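PDB 3BZW: putative lipase from Bacteroides thetaiotaomicron VPI-5482, which is probably a GDSL-type (SGNH-hydrolase) esterase or lipase, with a tentatively assigned phosphatidylcholine lysophospholipase activity. Local coordinates for residues 34-39 with 240-245; 168-173 with 221-226; 102-107 with 187-192. One frame throughout, in Å; residues are numbered along the deposited sequence.

Contact 1: 34-39 with 240-245; sequences DSITDP and RLHPDT. With ACT (acetate ion), chain G.
Ile36 and His242 meet where their CA atoms are 6.1 Å apart, and the contact is built from these two residues with Pro243 and Ser35. The Ile36 side chain supplies the apolar half. Its CG1 stands anti to the carbonyl carbon (chi1 -65°) and runs on to CD1, which packs 3.8 Å from Pro243 CD, the two side chains crossing at about a right angle. On its way CG1 passes the rim of the imidazole, 4.1 Å from His242 CD2 and close to the ring plane. Leu241 CD2 lies over one face of the same ring, offset toward its rim.

The polar half is gathered round an acetate, probably from the crystallisation liquor. His242 NE2 donates to acetate O over 2.9 Å in a nearly straight bond (168°). The backbone N of Ser35 gives its hydrogen to the other oxygen, OXT, at 3.1 Å, so the ion bridges the two segments. Ser35 OG comes obliquely to the imidazole, 3.5 Å from His242 NE2. Behind the ring, Asp239 accepts from His242 ND1 and thereby fixes the rotation of the imidazole. The turn carrying Ser35 is itself held by an Asx turn, in which Asp34 OD1 accepts from Ile36 N at 3.1 Å on the anti side of the carboxylate, while Asp34 O takes the N-H groups of both Thr37 and Asp38.

Gly68 N and Asn99 ND2 also bind the acetate. Together with Ser35 N they match the oxyanion hole of SGNH hydrolases, and Ser35, Asp239 and His242 fall where that family carries its catalytic triad: the serine in the GDS motif, the aspartate and histidine in the DxxH motif.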
ATOM      1  N   ASP A  34       6.942 -37.731 -11.421  1.00  4.39           N
ATOM      2  CA  ASP A  34       8.246 -38.158 -10.927  1.00  5.43           C
ATOM      3  C   ASP A  34       8.181 -39.321  -9.937  1.00  4.86           C
ATOM      4  O   ASP A  34       7.282 -40.156 -10.006  1.00  5.46           O
ATOM      5  CB  ASP A  34       8.986 -36.968 -10.290  1.00  6.49           C
ATOM      6  CG  ASP A  34       8.131 -36.214  -9.279  1.00  6.47           C
ATOM      7  OD1 ASP A  34       7.392 -36.863  -8.511  1.00  8.18           O
ATOM      8  OD2 ASP A  34       8.206 -34.967  -9.247  1.00  8.20           O
ATOM      9  N   SER A  35       9.137 -39.374  -9.013  1.00  5.79           N
ATOM     10  CA  SER A  35       9.190 -40.467  -8.042  1.00  6.92           C
ATOM     11  C   SER A  35       7.959 -40.594  -7.152  1.00  6.97           C
ATOM     12  O   SER A  35       7.611 -41.695  -6.719  1.00  7.32           O
ATOM     13  CB  SER A  35      10.441 -40.336  -7.168  1.00  9.96           C
ATOM     14  OG  SER A  35      10.510 -41.382  -6.220  1.00 18.96           O
ATOM     15  N   ILE A  36       7.297 -39.480  -6.872  1.00  6.94           N
ATOM     16  CA  ILE A  36       6.118 -39.522  -6.018  1.00  6.73           C
ATOM     17  C   ILE A  36       4.978 -40.266  -6.720  1.00  6.09           C
ATOM     18  O   ILE A  36       4.013 -40.694  -6.087  1.00  6.51           O
ATOM     19  CB  ILE A  36       5.707 -38.089  -5.593  1.00  7.41           C
ATOM     20  CG1 ILE A  36       6.827 -37.493  -4.725  1.00  8.67           C
ATOM     21  CG2 ILE A  36       4.394 -38.112  -4.816  1.00  8.26           C
ATOM     22  CD1 ILE A  36       6.524 -36.132  -4.127  1.00 10.43           C
ATOM     23  N   THR A  37       5.122 -40.445  -8.029  1.00  4.84           N
ATOM     24  CA  THR A  37       4.135 -41.157  -8.837  1.00  5.79           C
ATOM     25  C   THR A  37       4.685 -42.529  -9.272  1.00  7.06           C
ATOM     26  O   THR A  37       3.925 -43.480  -9.476  1.00  8.85           O
ATOM     27  CB  THR A  37       3.758 -40.320 -10.087  1.00  6.10           C
ATOM     28  OG1 THR A  37       2.962 -39.195  -9.682  1.00  5.47           O
ATOM     29  CG2 THR A  37       2.979 -41.157 -11.089  1.00  5.45           C
ATOM     30  N   ASP A  38       6.008 -42.615  -9.393  1.00  6.04           N
ATOM     31  CA  ASP A  38       6.712 -43.838  -9.802  1.00  6.09           C
ATOM     32  C   ASP A  38       6.356 -45.036  -8.913  1.00  5.55           C
ATOM     33  O   ASP A  38       6.486 -44.976  -7.688  1.00  4.89           O
ATOM     34  CB  ASP A  38       8.223 -43.589  -9.731  1.00  4.95           C
ATOM     35  CG  ASP A  38       9.051 -44.689 -10.383  1.00  7.17           C
ATOM     36  OD1 ASP A  38       8.567 -45.835 -10.528  1.00  4.62           O
ATOM     37  OD2 ASP A  38      10.213 -44.397 -10.737  1.00  7.77           O
ATOM     38  N   PRO A  39       5.902 -46.145  -9.519  1.00  7.26           N
ATOM     39  CA  PRO A  39       5.548 -47.334  -8.735  1.00  8.40           C
ATOM     40  C   PRO A  39       6.755 -47.886  -7.975  1.00  8.87           C
ATOM     41  O   PRO A  39       6.605 -48.540  -6.944  1.00  8.67           O
ATOM     42  CB  PRO A  39       5.058 -48.318  -9.800  1.00  8.27           C
ATOM     43  CG  PRO A  39       4.531 -47.421 -10.881  1.00 11.22           C
ATOM     44  CD  PRO A  39       5.576 -46.341 -10.943  1.00  7.11           C
ATOM     45  N   ARG A 240      12.461 -36.414   3.812  1.00  5.30           N
ATOM     46  CA  ARG A 240      11.282 -35.627   4.145  1.00  5.47           C
ATOM     47  C   ARG A 240      10.743 -35.029   2.849  1.00  4.18           C
ATOM     48  O   ARG A 240      10.098 -33.977   2.854  1.00  3.38           O
ATOM     49  CB  ARG A 240      11.648 -34.519   5.139  1.00  3.69           C
ATOM     50  CG  ARG A 240      12.277 -35.044   6.419  1.00  5.59           C
ATOM     51  CD  ARG A 240      12.508 -33.939   7.436  1.00  7.88           C
ATOM     52  NE  ARG A 240      13.311 -34.420   8.558  1.00  9.39           N
ATOM     53  CZ  ARG A 240      13.661 -33.677   9.600  1.00 14.45           C
ATOM     54  NH1 ARG A 240      13.276 -32.408   9.672  1.00 13.18           N
ATOM     55  NH2 ARG A 240      14.404 -34.202  10.568  1.00 15.00           N
ATOM     56  N   LEU A 241      11.026 -35.718   1.744  1.00  3.78           N
ATOM     57  CA  LEU A 241      10.590 -35.302   0.409  1.00  4.04           C
ATOM     58  C   LEU A 241       9.494 -36.226  -0.120  1.00  5.49           C
ATOM     59  O   LEU A 241       8.438 -35.769  -0.555  1.00  7.14           O
ATOM     60  CB  LEU A 241      11.779 -35.314  -0.566  1.00  3.32           C
ATOM     61  CG  LEU A 241      11.489 -35.247  -2.075  1.00  2.77           C
ATOM     62  CD1 LEU A 241      10.836 -33.909  -2.425  1.00  2.99           C
ATOM     63  CD2 LEU A 241      12.787 -35.425  -2.857  1.00  2.66           C
ATOM     64  N   HIS A 242       9.744 -37.530  -0.074  1.00  4.47           N
ATOM     65  CA  HIS A 242       8.765 -38.492  -0.567  1.00  6.80           C
ATOM     66  C   HIS A 242       7.752 -38.928   0.487  1.00  5.80           C
ATOM     67  O   HIS A 242       8.117 -39.362   1.582  1.00  6.19           O
ATOM     68  CB  HIS A 242       9.468 -39.732  -1.125  1.00  6.83           C
ATOM     69  CG  HIS A 242      10.501 -39.426  -2.165  1.00  8.66           C
ATOM     70  ND1 HIS A 242      11.850 -39.611  -1.952  1.00 10.52           N
ATOM     71  CD2 HIS A 242      10.379 -38.966  -3.433  1.00  9.99           C
ATOM     72  CE1 HIS A 242      12.515 -39.286  -3.046  1.00 10.78           C
ATOM     73  NE2 HIS A 242      11.646 -38.892  -3.960  1.00 10.67           N
ATOM     74  N   PRO A 243       6.457 -38.806   0.168  1.00  5.75           N
ATOM     75  CA  PRO A 243       5.406 -39.204   1.105  1.00  6.13           C
ATOM     76  C   PRO A 243       5.439 -40.718   1.334  1.00  6.53           C
ATOM     77  O   PRO A 243       5.854 -41.479   0.448  1.00  6.43           O
ATOM     78  CB  PRO A 243       4.128 -38.781   0.384  1.00  6.79           C
ATOM     79  CG  PRO A 243       4.569 -37.609  -0.439  1.00  6.42           C
ATOM     80  CD  PRO A 243       5.887 -38.087  -0.984  1.00  5.91           C
ATOM     81  N   ASP A 244       5.030 -41.156   2.520  1.00  5.25           N
ATOM     82  CA  ASP A 244       4.969 -42.588   2.777  1.00  5.57           C
ATOM     83  C   ASP A 244       3.548 -42.988   2.401  1.00  5.47           C
ATOM     84  O   ASP A 244       2.790 -42.161   1.888  1.00  5.32           O
ATOM     85  CB  ASP A 244       5.261 -42.928   4.246  1.00  4.44           C
ATOM     86  CG  ASP A 244       4.405 -42.150   5.226  1.00  3.47           C
ATOM     87  OD1 ASP A 244       3.356 -41.592   4.834  1.00  4.39           O
ATOM     88  OD2 ASP A 244       4.785 -42.113   6.421  1.00  4.30           O
ATOM     89  N   THR A 245       3.185 -44.242   2.642  1.00  4.27           N
ATOM     90  CA  THR A 245       1.849 -44.706   2.302  1.00  4.65           C
ATOM     91  C   THR A 245       0.770 -43.832   2.939  1.00  6.02           C
ATOM     92  O   THR A 245      -0.218 -43.481   2.283  1.00  5.33           O
ATOM     93  CB  THR A 245       1.660 -46.183   2.721  1.00  4.94           C
ATOM     94  OG1 THR A 245       2.439 -47.019   1.853  1.00  2.97           O
ATOM     95  CG2 THR A 245       0.193 -46.588   2.636  1.00  5.65           C
TER
HETATM   96  C   ACT G 301      11.602 -37.297  -7.177  1.00  9.06           C
HETATM   97  O   ACT G 301      12.473 -37.728  -6.443  1.00  9.73           O
HETATM   98  OXT ACT G 301      11.572 -37.639  -8.347  1.00  8.64           O
HETATM   99  CH3 ACT G 301      10.553 -36.358  -6.637  1.00  7.95           C

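Contact 2: 168-173 with 221-226; sequences PLHRSL and GMNPMV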
ATOM      1  N   PRO A 168       3.272 -29.093  -7.135  1.00  6.79           N
ATOM      2  CA  PRO A 168       4.207 -29.862  -6.308  1.00  6.74           C
ATOM      3  C   PRO A 168       3.895 -29.720  -4.816  1.00  6.58           C
ATOM      4  O   PRO A 168       3.386 -28.686  -4.376  1.00  6.64           O
ATOM      5  CB  PRO A 168       5.563 -29.258  -6.668  1.00  6.53           C
ATOM      6  CG  PRO A 168       5.362 -28.775  -8.085  1.00  9.00           C
ATOM      7  CD  PRO A 168       3.989 -28.151  -8.010  1.00  7.24           C
ATOM      8  N   LEU A 169       4.204 -30.761  -4.048  1.00  4.75           N
ATOM      9  CA  LEU A 169       3.956 -30.758  -2.605  1.00  5.18           C
ATOM     10  C   LEU A 169       5.055 -30.022  -1.849  1.00  4.36           C
ATOM     11  O   LEU A 169       6.164 -29.875  -2.356  1.00  3.26           O
ATOM     12  CB  LEU A 169       3.903 -32.195  -2.076  1.00  6.43           C
ATOM     13  CG  LEU A 169       2.923 -33.164  -2.737  1.00  8.30           C
ATOM     14  CD1 LEU A 169       3.100 -34.555  -2.141  1.00 10.36           C
ATOM     15  CD2 LEU A 169       1.502 -32.662  -2.538  1.00 11.27           C
ATOM     16  N   HIS A 170       4.738 -29.557  -0.640  1.00  4.40           N
ATOM     17  CA  HIS A 170       5.739 -28.897   0.188  1.00  4.19           C
ATOM     18  C   HIS A 170       6.793 -29.976   0.408  1.00  4.71           C
ATOM     19  O   HIS A 170       6.482 -31.167   0.377  1.00  4.70           O
ATOM     20  CB  HIS A 170       5.141 -28.438   1.525  1.00  2.54           C
ATOM     21  CG  HIS A 170       4.492 -27.088   1.457  1.00  2.99           C
ATOM     22  ND1 HIS A 170       3.254 -26.883   0.890  1.00  4.21           N
ATOM     23  CD2 HIS A 170       4.941 -25.866   1.833  1.00  2.01           C
ATOM     24  CE1 HIS A 170       2.966 -25.593   0.918  1.00  2.72           C
ATOM     25  NE2 HIS A 170       3.973 -24.954   1.484  1.00  4.44           N
ATOM     26  N   ARG A 171       8.033 -29.567   0.638  1.00  4.51           N
ATOM     27  CA  ARG A 171       9.114 -30.532   0.781  1.00  4.61           C
ATOM     28  C   ARG A 171      10.166 -30.115   1.790  1.00  5.09           C
ATOM     29  O   ARG A 171      10.430 -28.930   1.964  1.00  6.21           O
ATOM     30  CB  ARG A 171       9.787 -30.711  -0.577  1.00  4.39           C
ATOM     31  CG  ARG A 171      10.145 -29.381  -1.234  1.00  6.83           C
ATOM     32  CD  ARG A 171      10.891 -29.585  -2.537  1.00  5.00           C
ATOM     33  NE  ARG A 171      12.230 -30.101  -2.293  1.00  6.20           N
ATOM     34  CZ  ARG A 171      12.919 -30.829  -3.162  1.00  5.94           C
ATOM     35  NH1 ARG A 171      12.394 -31.132  -4.343  1.00  4.36           N
ATOM     36  NH2 ARG A 171      14.132 -31.257  -2.846  1.00  6.21           N
ATOM     37  N   SER A 172      10.781 -31.100   2.438  1.00  5.82           N
ATOM     38  CA  SER A 172      11.825 -30.813   3.406  1.00  4.96           C
ATOM     39  C   SER A 172      13.116 -31.524   3.000  1.00  5.64           C
ATOM     40  O   SER A 172      13.264 -31.946   1.850  1.00  6.12           O
ATOM     41  CB  SER A 172      11.392 -31.221   4.818  1.00  6.01           C
ATOM     42  OG  SER A 172      12.345 -30.779   5.774  1.00  6.84           O
ATOM     43  N   LEU A 173      14.045 -31.666   3.938  1.00  4.82           N
ATOM     44  CA  LEU A 173      15.338 -32.275   3.644  1.00  6.60           C
ATOM     45  C   LEU A 173      15.304 -33.699   3.100  1.00  6.69           C
ATOM     46  O   LEU A 173      14.414 -34.486   3.411  1.00  7.19           O
ATOM     47  CB  LEU A 173      16.226 -32.224   4.894  1.00  7.60           C
ATOM     48  CG  LEU A 173      15.852 -33.136   6.065  1.00 10.49           C
ATOM     49  CD1 LEU A 173      16.508 -34.494   5.880  1.00 11.59           C
ATOM     50  CD2 LEU A 173      16.316 -32.513   7.370  1.00 12.68           C
ATOM     51  N   GLY A 221      -2.796 -30.350   2.507  1.00  4.27           N
ATOM     52  CA  GLY A 221      -2.581 -29.966   3.890  1.00  4.01           C
ATOM     53  C   GLY A 221      -1.354 -30.639   4.482  1.00  5.20           C
ATOM     54  O   GLY A 221      -1.207 -30.719   5.697  1.00  3.94           O
HETATM   55  N   MSE A 222      -0.468 -31.122   3.620  1.00  4.45           N
HETATM   56  CA  MSE A 222       0.742 -31.806   4.070  1.00  5.56           C
HETATM   57  C   MSE A 222       1.996 -30.939   3.941  1.00  5.15           C
HETATM   58  O   MSE A 222       2.434 -30.635   2.832  1.00  6.38           O
HETATM   59  CB  MSE A 222       0.924 -33.111   3.277  1.00  6.45           C
HETATM   60  CG  MSE A 222      -0.086 -34.201   3.627  1.00  8.45           C
HETATM   61 SE   MSE A 222      -0.231 -35.620   2.293  1.00 17.93          SE
HETATM   62  CE  MSE A 222       1.653 -35.844   1.882  1.00 10.99           C
ATOM     63  N   ASN A 223       2.578 -30.559   5.077  1.00  4.81           N
ATOM     64  CA  ASN A 223       3.785 -29.729   5.083  1.00  4.05           C
ATOM     65  C   ASN A 223       4.878 -30.367   5.940  1.00  4.61           C
ATOM     66  O   ASN A 223       4.830 -30.299   7.171  1.00  5.31           O
ATOM     67  CB  ASN A 223       3.458 -28.337   5.636  1.00  4.72           C
ATOM     68  CG  ASN A 223       4.598 -27.350   5.456  1.00  5.88           C
ATOM     69  OD1 ASN A 223       5.737 -27.735   5.174  1.00  6.02           O
ATOM     70  ND2 ASN A 223       4.298 -26.067   5.628  1.00  5.70           N
ATOM     71  N   PRO A 224       5.887 -30.987   5.302  1.00  4.20           N
ATOM     72  CA  PRO A 224       6.975 -31.624   6.048  1.00  5.34           C
ATOM     73  C   PRO A 224       7.836 -30.638   6.849  1.00  6.71           C
ATOM     74  O   PRO A 224       8.675 -31.052   7.649  1.00  4.94           O
ATOM     75  CB  PRO A 224       7.757 -32.360   4.956  1.00  4.71           C
ATOM     76  CG  PRO A 224       7.580 -31.471   3.766  1.00  4.99           C
ATOM     77  CD  PRO A 224       6.110 -31.091   3.848  1.00  4.09           C
HETATM   78  N   MSE A 225       7.625 -29.341   6.636  1.00  6.81           N
HETATM   79  CA  MSE A 225       8.377 -28.333   7.374  1.00  6.47           C
HETATM   80  C   MSE A 225       7.852 -28.257   8.806  1.00  6.66           C
HETATM   81  O   MSE A 225       8.477 -27.658   9.676  1.00  6.64           O
HETATM   82  CB  MSE A 225       8.279 -26.966   6.685  1.00  7.39           C
HETATM   83  CG  MSE A 225       9.041 -26.879   5.371  1.00  8.27           C
HETATM   84 SE   MSE A 225      10.943 -27.307   5.514  1.00 17.74          SE
HETATM   85  CE  MSE A 225      11.555 -25.634   6.279  1.00 14.76           C
ATOM     86  N   VAL A 226       6.684 -28.853   9.030  1.00  6.28           N
ATOM     87  CA  VAL A 226       6.086 -28.917  10.358  1.00  6.69           C
ATOM     88  C   VAL A 226       6.365 -30.351  10.800  1.00  7.32           C
ATOM     89  O   VAL A 226       5.745 -31.289  10.303  1.00  7.95           O
ATOM     90  CB  VAL A 226       4.555 -28.673  10.314  1.00  7.88           C
ATOM     91  CG1 VAL A 226       3.965 -28.797  11.722  1.00  8.71           C
ATOM     92  CG2 VAL A 226       4.262 -27.297   9.737  1.00  8.37           C
TER
HETATM   93  O   HOH W   1       1.938 -29.979   0.107  1.00  4.15           O
HETATM   94  O   HOH W   2      11.287 -30.788   8.277  1.00  8.20           O
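Pro224 lies against the chain of His170 to Ser172 in a buried packing contact between two loops, one leaving the parallel-sheet strand 162-166 and the other following helix 216-219. The touching parts run 27° apart, and side chains rest largely on backbone. Pro224 CG sits 3.5 Å from Arg171 CA, and Pro224 CD is equally near His170 O. The ring's CB completes the row, 3.8 Å from Ser172 CB. His170 CB lies 3.7 Å from Pro224 CD and equally near Met222 O. Arg171 CB points away from 221-226, and its guanidinium is hydrogen-bonded to Gln182 and Thr98.

What presents the proline is a type I beta turn from Asn223 to Val226, reinforced by an Asx turn: Asn223 OD1 accepts from Met225 N at 2.9 Å, the donor standing above the carbonyl plane. CG of Asn223 stands anti to the backbone N (chi1 -170°), next to the His170 ring; the amide and ring planes are 38° apart, and His170 CD2 is 3.9 Å from Asn223 ND2. That amide nitrogen donates to Trp209 O of a second subunit, and His170 NE2 makes weak bonds to backbone oxygens there, so the pair also faces the assembly interface.

One water accepts from His170 N and donates to Met222 O; a second donates to Pro224 O at 2.7 Å and is hydrogen-bonded to Ser172 OG. Selenomethionine Met225 brings SE to 3.8 Å from Ser172 OG. The CE of selenomethionine Met222 reaches Leu169 CD1 loosely, and both side chains also touch Met251 of helix 245-258.

Contact 3: 102-107 with 187-192; sequences NSSVPI and YQNGCG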
ATOM      1  N   ASN A 102      14.666 -28.603  -7.466  1.00  5.07           N
ATOM      2  CA  ASN A 102      15.890 -29.194  -6.943  1.00  5.24           C
ATOM      3  C   ASN A 102      17.070 -29.096  -7.910  1.00  5.88           C
ATOM      4  O   ASN A 102      18.215 -28.933  -7.485  1.00  7.09           O
ATOM      5  CB  ASN A 102      15.652 -30.662  -6.578  1.00  5.29           C
ATOM      6  CG  ASN A 102      16.880 -31.312  -5.970  1.00  5.19           C
ATOM      7  OD1 ASN A 102      17.350 -32.354  -6.442  1.00  7.63           O
ATOM      8  ND2 ASN A 102      17.405 -30.700  -4.916  1.00  3.14           N
ATOM      9  N   SER A 103      16.790 -29.177  -9.206  1.00  5.48           N
ATOM     10  CA  SER A 103      17.846 -29.119 -10.210  1.00  5.86           C
ATOM     11  C   SER A 103      18.176 -27.707 -10.690  1.00  5.77           C
ATOM     12  O   SER A 103      18.868 -27.527 -11.696  1.00  6.71           O
ATOM     13  CB  SER A 103      17.476 -30.014 -11.394  1.00  6.70           C
ATOM     14  OG  SER A 103      17.351 -31.365 -10.964  1.00  7.94           O
ATOM     15  N   SER A 104      17.678 -26.714  -9.962  1.00  5.42           N
ATOM     16  CA  SER A 104      17.918 -25.304 -10.272  1.00  5.27           C
ATOM     17  C   SER A 104      17.606 -24.895 -11.709  1.00  5.68           C
ATOM     18  O   SER A 104      18.406 -24.208 -12.350  1.00  5.68           O
ATOM     19  CB  SER A 104      19.372 -24.935  -9.949  1.00  6.06           C
ATOM     20  OG  SER A 104      19.676 -25.214  -8.595  1.00  6.38           O
ATOM     21  N   VAL A 105      16.448 -25.310 -12.213  1.00  4.69           N
ATOM     22  CA  VAL A 105      16.028 -24.953 -13.566  1.00  6.00           C
ATOM     23  C   VAL A 105      15.521 -23.511 -13.526  1.00  6.50           C
ATOM     24  O   VAL A 105      14.546 -23.213 -12.839  1.00  6.44           O
ATOM     25  CB  VAL A 105      14.865 -25.863 -14.063  1.00  5.75           C
ATOM     26  CG1 VAL A 105      14.401 -25.406 -15.441  1.00  6.24           C
ATOM     27  CG2 VAL A 105      15.314 -27.314 -14.111  1.00  4.48           C
ATOM     28  N   PRO A 106      16.172 -22.597 -14.266  1.00  6.30           N
ATOM     29  CA  PRO A 106      15.728 -21.199 -14.265  1.00  6.01           C
ATOM     30  C   PRO A 106      14.256 -21.089 -14.657  1.00  5.98           C
ATOM     31  O   PRO A 106      13.790 -21.794 -15.554  1.00  5.74           O
ATOM     32  CB  PRO A 106      16.652 -20.543 -15.288  1.00  6.33           C
ATOM     33  CG  PRO A 106      17.906 -21.360 -15.176  1.00  8.13           C
ATOM     34  CD  PRO A 106      17.362 -22.767 -15.117  1.00  5.85           C
ATOM     35  N   ILE A 107      13.529 -20.208 -13.979  1.00  5.28           N
ATOM     36  CA  ILE A 107      12.105 -20.009 -14.240  1.00  6.49           C
ATOM     37  C   ILE A 107      11.864 -19.517 -15.667  1.00  7.71           C
ATOM     38  O   ILE A 107      10.980 -20.018 -16.369  1.00  7.34           O
ATOM     39  CB  ILE A 107      11.499 -19.007 -13.229  1.00  5.53           C
ATOM     40  CG1 ILE A 107      11.511 -19.623 -11.826  1.00  5.73           C
ATOM     41  CG2 ILE A 107      10.077 -18.631 -13.644  1.00  3.65           C
ATOM     42  CD1 ILE A 107      10.629 -20.858 -11.669  1.00  3.83           C
ATOM     43  N   TYR A 187      15.259 -23.004   1.901  1.00  4.44           N
ATOM     44  CA  TYR A 187      16.408 -22.535   1.124  1.00  5.01           C
ATOM     45  C   TYR A 187      16.093 -22.339  -0.355  1.00  5.04           C
ATOM     46  O   TYR A 187      15.311 -23.097  -0.930  1.00  6.21           O
ATOM     47  CB  TYR A 187      17.547 -23.549   1.193  1.00  5.33           C
ATOM     48  CG  TYR A 187      18.154 -23.787   2.548  1.00  6.42           C
ATOM     49  CD1 TYR A 187      19.199 -22.992   3.009  1.00  6.18           C
ATOM     50  CD2 TYR A 187      17.724 -24.846   3.350  1.00  5.87           C
ATOM     51  CE1 TYR A 187      19.813 -23.248   4.236  1.00  7.55           C
ATOM     52  CE2 TYR A 187      18.323 -25.112   4.577  1.00  6.64           C
ATOM     53  CZ  TYR A 187      19.371 -24.306   5.010  1.00  7.55           C
ATOM     54  OH  TYR A 187      19.974 -24.564   6.214  1.00  8.00           O
ATOM     55  N   GLN A 188      16.714 -21.337  -0.973  1.00  3.95           N
ATOM     56  CA  GLN A 188      16.540 -21.128  -2.405  1.00  3.85           C
ATOM     57  C   GLN A 188      17.410 -22.211  -3.039  1.00  4.73           C
ATOM     58  O   GLN A 188      18.317 -22.746  -2.384  1.00  4.24           O
ATOM     59  CB  GLN A 188      17.073 -19.756  -2.853  1.00  4.80           C
ATOM     60  CG  GLN A 188      16.360 -18.553  -2.249  1.00  4.61           C
ATOM     61  CD  GLN A 188      16.782 -17.232  -2.890  1.00  6.67           C
ATOM     62  OE1 GLN A 188      17.931 -17.063  -3.295  1.00  6.11           O
ATOM     63  NE2 GLN A 188      15.850 -16.287  -2.968  1.00  5.88           N
ATOM     64  N   ASN A 189      17.139 -22.545  -4.296  1.00  3.82           N
ATOM     65  CA  ASN A 189      17.944 -23.543  -4.985  1.00  4.81           C
ATOM     66  C   ASN A 189      19.177 -22.857  -5.563  1.00  6.65           C
ATOM     67  O   ASN A 189      19.496 -21.726  -5.195  1.00  5.99           O
ATOM     68  CB  ASN A 189      17.153 -24.219  -6.111  1.00  4.44           C
ATOM     69  CG  ASN A 189      16.599 -23.231  -7.115  1.00  4.64           C
ATOM     70  OD1 ASN A 189      17.039 -22.083  -7.188  1.00  5.01           O
ATOM     71  ND2 ASN A 189      15.637 -23.680  -7.908  1.00  3.22           N
ATOM     72  N   GLY A 190      19.848 -23.545  -6.482  1.00  7.32           N
ATOM     73  CA  GLY A 190      21.051 -23.018  -7.099  1.00  8.94           C
ATOM     74  C   GLY A 190      20.889 -21.816  -8.011  1.00  9.73           C
ATOM     75  O   GLY A 190      21.886 -21.181  -8.363  1.00  9.72           O
ATOM     76  N   CYS A 191      19.664 -21.499  -8.423  1.00  9.79           N
ATOM     77  CA  CYS A 191      19.487 -20.336  -9.280  1.00  9.22           C
ATOM     78  C   CYS A 191      18.703 -19.222  -8.592  1.00  8.25           C
ATOM     79  O   CYS A 191      18.079 -18.391  -9.244  1.00  9.01           O
ATOM     80  CB  CYS A 191      18.859 -20.720 -10.638  1.00 10.20           C
ATOM     81  SG  CYS A 191      17.249 -21.533 -10.641  1.00 10.30           S
ATOM     82  N   GLY A 192      18.759 -19.222  -7.262  1.00  8.35           N
ATOM     83  CA  GLY A 192      18.113 -18.192  -6.463  1.00  7.47           C
ATOM     84  C   GLY A 192      16.601 -18.180  -6.398  1.00  7.08           C
ATOM     85  O   GLY A 192      15.995 -17.119  -6.265  1.00  5.94           O
TER
HETATM   86  O   HOH W   3      19.335 -26.625  -5.544  1.00  8.14           O
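Ser104 and Gly190 bring the two segments together, their CA atoms 5.0 Å apart, at a point where a helix end meets a tight turn. Helix 98-102 finishes in a Schellman motif with Ser104, at positive phi (52°), as its C-prime residue. Facing it, Asn189 to Gly192 form a type I beta turn, with an Asx turn in which Asn189 OD1 accepts from Cys191 N at 3.0 Å.

The Ser104 hydroxyl reaches into this turn. OG is anti to the carbonyl carbon (chi1 -57°) and lies 2.7 Å from Gly190 N, but the N-H...O angle of 125° makes the bond weak and bent. Gly190 CA is also close, 3.0 Å from Ser104 OG. A water that accepts weakly from Gly190 N donates to Asn102 O, adding a second polar path to the helix end.

Asn189 ND2 lies 3.7 Å from Ser104 CA while donating to Tyr101 O, which ties the turn to the end of helix 98-102, and to Tyr198 OH of helix 195-210. Next to it, Cys191 SG approaches the backbone, 3.4 Å from Ser104 O, and reaches on toward Pro106 N at 3.9 Å. The contact thus combines one weak direct hydrogen bond with packing of Cys191 SG on the backbone of Ser104 to Pro106, which implies a junction that also draws on the Asn189 amide and on water.

How the contacts relate
Contacts 1 and 2 are buried and adjoin, their centres 12 Å apart: Arg240 forms probable backbone hydrogen bonds with Leu173 and Ser172. Both use the long loop between helices 216-219 and 245-258, whereas contact 3 joins the end of helix 98-102 to the loop before helix 195-210. Contact 3 is only partly buried and joins its segments by a weak hydrogen bond, a water and sulphur packing. Contact 1 pairs apolar packing with a bound ion at the probable active site, while contact 2 relies on proline packing and bridging water. Both contacts 2 and 3 reach a second subunit; along the chain their segments alternate, within the loop closed by contact 1.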